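Local coordinates for N-alpha-acetyltransferase 35, NatC auxiliary subunit (Saccharomyces cerevisiae, PDB 6YGA), which serves as the auxiliary subunit of the NatC N-terminal acetyltransferase, which acetylates the N-terminal methionine of the L-A virus Gag protein, at residues B[309-314]-B[344-349]; B[87-92]-B[142-147]; B[485-490]-B[537-542]. One frame throughout, in Å; residues are numbered along the deposited sequence.

Contact 1: B[309-314]-B[344-349]; sequences TILLVD and PLFFIR
Phe346, in the last turn of helix 337-347, carries most of this contact with residues 310-314, at the C-terminal part of helix 298-311 and the 3-10 segment at 313-314. Its CG stands anti to the backbone N (chi1 -175°), which sends the ring across to them. Leu311 CD2 sits over one face in a CH-pi contact, 4.3 Å from the Phe346 ring centroid. At the ring's edge, Val313 CG1 lies 3.9 Å from Phe346 CD2, and Asp314 CB comes as near to CE2. Phe347 follows with the same first torsion; its CE1 meets the other Val313 branch, CG2, at 4.0 Å, and its ring also stacks with Tyr399. Ile348 leaves the helical conformation, and Arg349 then turns back with its chain extended from CG to NE. Arg349 NE donates to Phe346 O at 3.0 Å, nearly straight (172°) and in the guanidinium plane, which fixes that group's rotation. Arg349 NH2 lies over the opposite face of the Phe346 ring from Leu311 CD2, toward its rim, and forms a salt bridge with Asp314 OD1 at 3.3 Å; the hydrogen bond within it is weak and bent. A water bridges Asp314 OD1 and Arg349 NH1. Lys357 also pairs with Asp314 OD1, and Tyr240 makes a cation-pi contact with Arg349. The Phe346 ring thus lies between a methyl and a guanidinium nitrogen; two cationic partners should favour the ionised carboxylate of Asp314.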
loop_
_atom_site.group_PDB
_atom_site.type_symbol
_atom_site.label_atom_id
_atom_site.label_comp_id
_atom_site.label_asym_id
_atom_site.label_seq_id
_atom_site.Cartn_x
_atom_site.Cartn_y
_atom_site.Cartn_z
ATOM N N THR B 309 17.222 9.045 10.172
ATOM C CA THR B 309 16.862 7.943 11.058
ATOM C C THR B 309 17.370 6.613 10.512
ATOM O O THR B 309 17.768 5.730 11.280
ATOM C CB THR B 309 15.346 7.906 11.258
ATOM O OG1 THR B 309 14.901 9.182 11.733
ATOM C CG2 THR B 309 14.959 6.842 12.277
ATOM N N ILE B 310 17.379 6.462 9.185
ATOM C CA ILE B 310 17.845 5.221 8.570
ATOM C C ILE B 310 19.312 4.979 8.897
ATOM O O ILE B 310 19.713 3.856 9.229
ATOM C CB ILE B 310 17.609 5.260 7.049
ATOM C CG1 ILE B 310 16.114 5.356 6.746
ATOM C CG2 ILE B 310 18.244 4.051 6.368
ATOM C CD1 ILE B 310 15.275 4.345 7.486
ATOM N N LEU B 311 20.132 6.027 8.815
ATOM C CA LEU B 311 21.567 5.883 9.037
ATOM C C LEU B 311 21.910 5.515 10.475
ATOM O O LEU B 311 23.039 5.088 10.733
ATOM C CB LEU B 311 22.282 7.177 8.649
ATOM C CG LEU B 311 21.893 7.740 7.282
ATOM C CD1 LEU B 311 22.519 9.109 7.055
ATOM C CD2 LEU B 311 22.285 6.769 6.176
ATOM N N LEU B 312 20.972 5.675 11.415
ATOM C CA LEU B 312 21.270 5.383 12.816
ATOM C C LEU B 312 21.513 3.898 13.045
ATOM O O LEU B 312 22.228 3.528 13.985
ATOM C CB LEU B 312 20.133 5.863 13.718
ATOM C CG LEU B 312 19.885 7.368 13.833
ATOM C CD1 LEU B 312 18.644 7.652 14.673
ATOM C CD2 LEU B 312 21.101 8.067 14.416
ATOM N N VAL B 313 20.928 3.038 12.209
ATOM C CA VAL B 313 21.059 1.602 12.416
ATOM C C VAL B 313 22.495 1.138 12.221
ATOM O O VAL B 313 22.857 0.047 12.676
ATOM C CB VAL B 313 20.103 0.836 11.484
ATOM C CG1 VAL B 313 20.644 0.819 10.061
ATOM C CG2 VAL B 313 19.870 -0.576 12.000
ATOM N N ASP B 314 23.332 1.947 11.566
ATOM C CA ASP B 314 24.734 1.581 11.400
ATOM C C ASP B 314 25.468 1.553 12.736
ATOM O O ASP B 314 26.478 0.854 12.874
ATOM C CB ASP B 314 25.409 2.550 10.427
ATOM C CG ASP B 314 26.847 2.179 10.135
ATOM O OD1 ASP B 314 27.081 1.090 9.567
ATOM O OD2 ASP B 314 27.744 2.980 10.469
ATOM N N PRO B 344 16.340 -1.207 3.786
ATOM C CA PRO B 344 16.796 -2.571 3.466
ATOM C C PRO B 344 18.058 -2.602 2.621
ATOM O O PRO B 344 18.886 -3.503 2.801
ATOM C CB PRO B 344 15.593 -3.182 2.732
ATOM C CG PRO B 344 14.429 -2.374 3.181
ATOM C CD PRO B 344 14.971 -0.983 3.285
ATOM N N LEU B 345 18.239 -1.640 1.712
ATOM C CA LEU B 345 19.461 -1.603 0.912
ATOM C C LEU B 345 20.661 -1.173 1.745
ATOM O O LEU B 345 21.775 -1.660 1.523
ATOM C CB LEU B 345 19.277 -0.666 -0.280
ATOM C CG LEU B 345 18.149 -1.071 -1.226
ATOM C CD1 LEU B 345 17.936 -0.022 -2.308
ATOM C CD2 LEU B 345 18.461 -2.427 -1.834
ATOM N N PHE B 346 20.451 -0.265 2.698
ATOM C CA PHE B 346 21.502 0.143 3.621
ATOM C C PHE B 346 21.789 -0.935 4.659
ATOM O O PHE B 346 22.932 -1.071 5.110
ATOM C CB PHE B 346 21.096 1.450 4.306
ATOM C CG PHE B 346 22.156 2.038 5.191
ATOM C CD1 PHE B 346 23.134 2.862 4.662
ATOM C CD2 PHE B 346 22.161 1.789 6.553
ATOM C CE1 PHE B 346 24.108 3.412 5.469
ATOM C CE2 PHE B 346 23.133 2.337 7.368
ATOM C CZ PHE B 346 24.109 3.151 6.823
ATOM N N PHE B 347 20.771 -1.707 5.038
ATOM C CA PHE B 347 20.923 -2.736 6.061
ATOM C C PHE B 347 21.511 -4.017 5.478
ATOM O O PHE B 347 22.397 -4.629 6.085
ATOM C CB PHE B 347 19.565 -3.004 6.715
ATOM C CG PHE B 347 19.631 -3.853 7.949
ATOM C CD1 PHE B 347 20.204 -3.368 9.113
ATOM C CD2 PHE B 347 19.085 -5.127 7.955
ATOM C CE1 PHE B 347 20.253 -4.151 10.255
ATOM C CE2 PHE B 347 19.130 -5.909 9.093
ATOM C CZ PHE B 347 19.714 -5.420 10.244
ATOM N N ILE B 348 21.035 -4.427 4.306
ATOM C CA ILE B 348 21.506 -5.619 3.609
ATOM C C ILE B 348 22.278 -5.137 2.390
ATOM O O ILE B 348 21.680 -4.634 1.430
ATOM C CB ILE B 348 20.342 -6.535 3.212
ATOM C CG1 ILE B 348 19.480 -6.845 4.437
ATOM C CG2 ILE B 348 20.853 -7.810 2.564
ATOM C CD1 ILE B 348 18.241 -7.652 4.128
ATOM N N ARG B 349 23.599 -5.302 2.414
ATOM C CA ARG B 349 24.488 -4.558 1.536
ATOM C C ARG B 349 24.978 -5.411 0.361
ATOM O O ARG B 349 24.592 -6.569 0.185
ATOM C CB ARG B 349 25.654 -3.994 2.345
ATOM C CG ARG B 349 25.210 -2.985 3.390
ATOM C CD ARG B 349 26.378 -2.295 4.063
ATOM N NE ARG B 349 25.902 -1.254 4.967
ATOM C CZ ARG B 349 26.685 -0.502 5.733
ATOM N NH1 ARG B 349 28.002 -0.665 5.717
ATOM N NH2 ARG B 349 26.145 0.419 6.519
HETATM O O HOH W 1 28.977 2.103 7.138
#

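Contact 2: B[87-92]-B[142-147]; sequences ASVAAI and ILYDKV
A helix-helix packing in the largely helical Mak10-family region of the subunit sets helix 85-104 against the first turns of helix 142-167. The short axes run in broadly the same direction, 37° apart, and approach to 9.8 Å; Val89 and Tyr144 have the nearest CA atoms, 6.5 Å apart. Val89 is the central side chain. Its CG2, anti to the carbonyl carbon and beside the backbone N, sits over the centre of the Tyr144 ring, 3.8 Å from the centroid and 7° off the normal. All six ring carbons therefore lie at nearly equal distances from this one methyl, a well-centred CH-pi contact. The same methyl touches Leu143 CB at 3.8 Å, so it fits between the base of one side chain and the face of the next. Tyr144 reaches across with CG anti to its carbonyl carbon (chi1 -77°). At the far end of the ring, Tyr144 OH lies 3.4 Å from Ser88 CB, while its hydrogen bond is to Tyr82 O, just ahead of helix 85-104. Ile92 CD1, one turn beyond Ser88, approaches Tyr144 CE2 more loosely at 4.3 Å. The backbone that carries Tyr144 makes a wider pi-type turn over 143-147, where Ile142 O accepts from both Lys146 N and Val147 N. Helix 215-231 borders the pair through Leu220, which touches Val89 and Val147, while helix 193-209 meets helix 142-167 through Leu207 against Val147 and Glu202 in a salt bridge with Lys146.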
loop_
_atom_site.group_PDB
_atom_site.type_symbol
_atom_site.label_atom_id
_atom_site.label_comp_id
_atom_site.label_asym_id
_atom_site.label_seq_id
_atom_site.Cartn_x
_atom_site.Cartn_y
_atom_site.Cartn_z
ATOM N N ALA B 87 13.101 36.350 -11.722
ATOM C CA ALA B 87 11.874 35.920 -11.059
ATOM C C ALA B 87 11.267 34.704 -11.749
ATOM O O ALA B 87 10.734 33.808 -11.083
ATOM C CB ALA B 87 10.870 37.071 -11.015
ATOM N N SER B 88 11.339 34.650 -13.082
ATOM C CA SER B 88 10.761 33.518 -13.802
ATOM C C SER B 88 11.582 32.250 -13.599
ATOM O O SER B 88 11.018 31.175 -13.358
ATOM C CB SER B 88 10.631 33.843 -15.290
ATOM O OG SER B 88 9.538 34.715 -15.525
ATOM N N VAL B 89 12.911 32.349 -13.696
ATOM C CA VAL B 89 13.761 31.184 -13.460
ATOM C C VAL B 89 13.599 30.689 -12.029
ATOM O O VAL B 89 13.514 29.481 -11.779
ATOM C CB VAL B 89 15.228 31.517 -13.794
ATOM C CG1 VAL B 89 16.177 30.546 -13.105
ATOM C CG2 VAL B 89 15.442 31.489 -15.303
ATOM N N ALA B 90 13.529 31.613 -11.066
ATOM C CA ALA B 90 13.312 31.212 -9.680
ATOM C C ALA B 90 11.947 30.559 -9.499
ATOM O O ALA B 90 11.811 29.593 -8.742
ATOM C CB ALA B 90 13.462 32.418 -8.753
ATOM N N ALA B 91 10.923 31.069 -10.189
ATOM C CA ALA B 91 9.597 30.465 -10.082
ATOM C C ALA B 91 9.557 29.096 -10.750
ATOM O O ALA B 91 8.875 28.184 -10.267
ATOM C CB ALA B 91 8.544 31.391 -10.687
ATOM N N ILE B 92 10.272 28.936 -11.866
ATOM C CA ILE B 92 10.351 27.638 -12.531
ATOM C C ILE B 92 11.030 26.617 -11.624
ATOM O O ILE B 92 10.532 25.502 -11.433
ATOM C CB ILE B 92 11.083 27.774 -13.879
ATOM C CG1 ILE B 92 10.213 28.502 -14.904
ATOM C CG2 ILE B 92 11.481 26.415 -14.423
ATOM C CD1 ILE B 92 10.922 28.771 -16.218
ATOM N N ILE B 142 21.624 33.987 -19.374
ATOM C CA ILE B 142 22.469 33.134 -18.548
ATOM C C ILE B 142 21.652 32.406 -17.487
ATOM O O ILE B 142 22.042 31.328 -17.022
ATOM C CB ILE B 142 23.607 33.963 -17.924
ATOM C CG1 ILE B 142 24.779 33.053 -17.570
ATOM C CG2 ILE B 142 23.126 34.725 -16.689
ATOM C CD1 ILE B 142 25.357 32.322 -18.764
ATOM N N LEU B 143 20.513 32.972 -17.088
ATOM C CA LEU B 143 19.695 32.336 -16.063
ATOM C C LEU B 143 18.980 31.108 -16.615
ATOM O O LEU B 143 18.863 30.086 -15.925
ATOM C CB LEU B 143 18.701 33.352 -15.502
ATOM C CG LEU B 143 19.340 34.604 -14.894
ATOM C CD1 LEU B 143 18.271 35.621 -14.554
ATOM C CD2 LEU B 143 20.161 34.252 -13.660
ATOM N N TYR B 144 18.515 31.182 -17.864
ATOM C CA TYR B 144 17.819 30.053 -18.472
ATOM C C TYR B 144 18.785 28.968 -18.931
ATOM O O TYR B 144 18.522 27.778 -18.730
ATOM C CB TYR B 144 16.973 30.527 -19.655
ATOM C CG TYR B 144 15.684 31.213 -19.265
ATOM C CD1 TYR B 144 15.657 32.569 -18.977
ATOM C CD2 TYR B 144 14.490 30.503 -19.193
ATOM C CE1 TYR B 144 14.483 33.201 -18.621
ATOM C CE2 TYR B 144 13.309 31.126 -18.839
ATOM C CZ TYR B 144 13.311 32.475 -18.554
ATOM O OH TYR B 144 12.139 33.102 -18.200
ATOM N N ASP B 145 19.904 29.356 -19.548
ATOM C CA ASP B 145 20.768 28.378 -20.202
ATOM C C ASP B 145 21.702 27.683 -19.216
ATOM O O ASP B 145 21.956 26.480 -19.346
ATOM C CB ASP B 145 21.575 29.051 -21.315
ATOM C CG ASP B 145 20.694 29.747 -22.340
ATOM O OD1 ASP B 145 19.558 30.123 -21.988
ATOM O OD2 ASP B 145 21.135 29.914 -23.499
ATOM N N LYS B 146 22.222 28.412 -18.230
ATOM C CA LYS B 146 23.206 27.870 -17.300
ATOM C C LYS B 146 22.626 27.561 -15.928
ATOM O O LYS B 146 22.784 26.442 -15.428
ATOM C CB LYS B 146 24.388 28.842 -17.158
ATOM C CG LYS B 146 25.754 28.192 -17.356
ATOM C CD LYS B 146 26.004 27.099 -16.320
ATOM C CE LYS B 146 27.224 26.243 -16.658
ATOM N NZ LYS B 146 27.500 25.227 -15.595
ATOM N N VAL B 147 21.959 28.527 -15.294
ATOM C CA VAL B 147 21.428 28.303 -13.952
ATOM C C VAL B 147 20.272 27.310 -13.989
ATOM O O VAL B 147 20.270 26.307 -13.267
ATOM C CB VAL B 147 21.007 29.638 -13.312
ATOM C CG1 VAL B 147 20.409 29.402 -11.931
ATOM C CG2 VAL B 147 22.199 30.575 -13.228
#

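Contact 3: B[485-490]-B[537-542]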
loop_
_atom_site.group_PDB
_atom_site.type_symbol
_atom_site.label_atom_id
_atom_site.label_comp_id
_atom_site.label_asym_id
_atom_site.label_seq_id
_atom_site.Cartn_x
_atom_site.Cartn_y
_atom_site.Cartn_z
ATOM N N ASP B 485 9.028 -20.186 30.955
ATOM C CA ASP B 485 9.848 -21.392 30.962
ATOM C C ASP B 485 11.249 -21.106 30.437
ATOM O O ASP B 485 12.236 -21.627 30.969
ATOM C CB ASP B 485 9.175 -22.487 30.135
ATOM C CG ASP B 485 7.820 -22.900 30.693
ATOM O OD1 ASP B 485 7.472 -22.475 31.817
ATOM O OD2 ASP B 485 7.100 -23.654 30.006
ATOM N N SER B 486 11.358 -20.278 29.391
ATOM C CA SER B 486 12.672 -19.895 28.885
ATOM C C SER B 486 13.497 -19.206 29.965
ATOM O O SER B 486 14.692 -19.484 30.113
ATOM C CB SER B 486 12.526 -18.982 27.666
ATOM O OG SER B 486 11.838 -19.626 26.608
ATOM N N GLN B 487 12.875 -18.307 30.732
ATOM C CA GLN B 487 13.609 -17.583 31.764
ATOM C C GLN B 487 13.962 -18.484 32.939
ATOM O O GLN B 487 14.983 -18.261 33.601
ATOM C CB GLN B 487 12.804 -16.373 32.242
ATOM C CG GLN B 487 13.632 -15.375 33.034
ATOM C CD GLN B 487 12.831 -14.175 33.484
ATOM O OE1 GLN B 487 11.808 -14.313 34.155
ATOM N NE2 GLN B 487 13.294 -12.984 33.117
ATOM N N ASN B 488 13.141 -19.502 33.213
ATOM C CA ASN B 488 13.479 -20.461 34.260
ATOM C C ASN B 488 14.702 -21.287 33.876
ATOM O O ASN B 488 15.546 -21.588 34.728
ATOM C CB ASN B 488 12.282 -21.370 34.554
ATOM C CG ASN B 488 11.125 -20.630 35.211
ATOM O OD1 ASN B 488 11.305 -19.566 35.806
ATOM N ND2 ASN B 488 9.928 -21.200 35.115
ATOM N N ASP B 489 14.819 -21.664 32.598
ATOM C CA ASP B 489 16.008 -22.384 32.151
ATOM C C ASP B 489 17.255 -21.520 32.282
ATOM O O ASP B 489 18.320 -22.010 32.679
ATOM C CB ASP B 489 15.835 -22.851 30.707
ATOM C CG ASP B 489 14.853 -23.992 30.581
ATOM O OD1 ASP B 489 14.424 -24.521 31.627
ATOM O OD2 ASP B 489 14.509 -24.359 29.440
ATOM N N ILE B 490 17.141 -20.232 31.951
ATOM C CA ILE B 490 18.266 -19.317 32.120
ATOM C C ILE B 490 18.669 -19.241 33.585
ATOM O O ILE B 490 19.855 -19.326 33.929
ATOM C CB ILE B 490 17.915 -17.924 31.567
ATOM C CG1 ILE B 490 17.588 -18.002 30.074
ATOM C CG2 ILE B 490 19.058 -16.952 31.826
ATOM C CD1 ILE B 490 18.742 -18.485 29.222
ATOM N N PHE B 537 16.789 -9.452 29.372
ATOM C CA PHE B 537 16.018 -9.293 28.144
ATOM C C PHE B 537 14.675 -10.008 28.246
ATOM O O PHE B 537 13.629 -9.430 27.930
ATOM C CB PHE B 537 16.826 -9.803 26.948
ATOM C CG PHE B 537 16.058 -9.825 25.651
ATOM C CD1 PHE B 537 15.280 -8.745 25.263
ATOM C CD2 PHE B 537 16.134 -10.921 24.810
ATOM C CE1 PHE B 537 14.580 -8.770 24.066
ATOM C CE2 PHE B 537 15.440 -10.950 23.613
ATOM C CZ PHE B 537 14.664 -9.871 23.242
ATOM N N LEU B 538 14.683 -11.268 28.692
ATOM C CA LEU B 538 13.427 -11.992 28.875
ATOM C C LEU B 538 12.546 -11.319 29.917
ATOM O O LEU B 538 11.316 -11.426 29.858
ATOM C CB LEU B 538 13.701 -13.443 29.272
ATOM C CG LEU B 538 14.401 -14.300 28.217
ATOM C CD1 LEU B 538 14.751 -15.670 28.771
ATOM C CD2 LEU B 538 13.527 -14.427 26.979
ATOM N N ASN B 539 13.156 -10.623 30.877
ATOM C CA ASN B 539 12.373 -9.869 31.846
ATOM C C ASN B 539 11.568 -8.771 31.162
ATOM O O ASN B 539 10.413 -8.518 31.526
ATOM C CB ASN B 539 13.294 -9.279 32.909
ATOM C CG ASN B 539 12.765 -9.480 34.302
ATOM O OD1 ASN B 539 12.993 -10.522 34.920
ATOM N ND2 ASN B 539 12.048 -8.486 34.812
ATOM N N TYR B 540 12.160 -8.111 30.165
ATOM C CA TYR B 540 11.441 -7.079 29.427
ATOM C C TYR B 540 10.341 -7.681 28.559
ATOM O O TYR B 540 9.231 -7.139 28.495
ATOM C CB TYR B 540 12.417 -6.268 28.574
ATOM C CG TYR B 540 11.757 -5.521 27.436
ATOM C CD1 TYR B 540 10.911 -4.450 27.682
ATOM C CD2 TYR B 540 11.986 -5.887 26.114
ATOM C CE1 TYR B 540 10.304 -3.764 26.644
ATOM C CE2 TYR B 540 11.386 -5.204 25.067
ATOM C CZ TYR B 540 10.545 -4.142 25.339
ATOM O OH TYR B 540 9.938 -3.453 24.311
ATOM N N LEU B 541 10.630 -8.796 27.882
ATOM C CA LEU B 541 9.619 -9.434 27.045
ATOM C C LEU B 541 8.431 -9.900 27.875
ATOM O O LEU B 541 7.281 -9.813 27.429
ATOM C CB LEU B 541 10.231 -10.610 26.283
ATOM C CG LEU B 541 11.269 -10.273 25.212
ATOM C CD1 LEU B 541 11.807 -11.545 24.581
ATOM C CD2 LEU B 541 10.673 -9.357 24.153
ATOM N N LEU B 542 8.689 -10.400 29.085
ATOM C CA LEU B 542 7.597 -10.828 29.951
ATOM C C LEU B 542 6.738 -9.645 30.374
ATOM O O LEU B 542 5.507 -9.748 30.422
ATOM C CB LEU B 542 8.149 -11.562 31.172
ATOM C CG LEU B 542 8.549 -13.017 30.931
ATOM C CD1 LEU B 542 9.370 -13.557 32.092
ATOM C CD2 LEU B 542 7.305 -13.863 30.719
#
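Helices 465-506 and 511-564 run antiparallel here, their short axes 10.1 Å apart at a signed crossing angle of -160°, with Gln487 and Leu538 closest by CA. The two form a long helical hairpin in the TPR-like region, and this contact joins its arms. Leu538 supplies the apolar part: CG is anti to the carbonyl carbon, and CD1 reaches the opposing backbone, 3.7 Å from Gln487 CA. The same methyl touches Ser486 CB and lies 3.9 Å from Ile490 CG1, so it is bordered by Ser486, Gln487 and Ile490 of helix 465-506. Ser486 turns its hydroxyl back to Phe482 O and gives only carbon to the contact. Gln487 crosses the other way. With CG anti to the backbone N and the chain extended beyond it, the amide is carried alongside Leu538 to the second helix. There its two ends meet different surroundings. Gln487 OE1 faces a methyl, Leu542 CD1, at 3.3 Å, whereas NE2 donates to Lys535 O, one turn before Asn539, and to Asn539 OD1. These two acceptors tie the amide nitrogen to helix 511-564 in an otherwise largely apolar interface. In the second bond Asn539 OD1 is 3.1 Å from Gln487 NE2; the two amide planes are clearly inclined to each other, the N-H...O angle is 138°, and the donor stands above the carbonyl plane of Asn539, 28° out of it.

Along the chain the three contacts follow in series: contact 2 closes first, then contact 1, then contact 3, and each joins its own pair of helices. Contact 2 belongs to the Mak10-family region, whereas contacts 1 and 3 share the TPR-like range. Contact 1 lies nearest the middle of the chain, its centre about 37 Å from that of contact 2 and about 29 Å from that of contact 3. The other two fall on opposite sides of the chain's centre, about 64 Å apart between centres. No two contacts touch. Helix 319-328 links two of them indirectly, meeting Val313 and Phe347 of contact 1 and Phe537 and Tyr540 of segment 537-542. The three contacts thus sample separate helix packings spread along an elongated, mainly helical subunit.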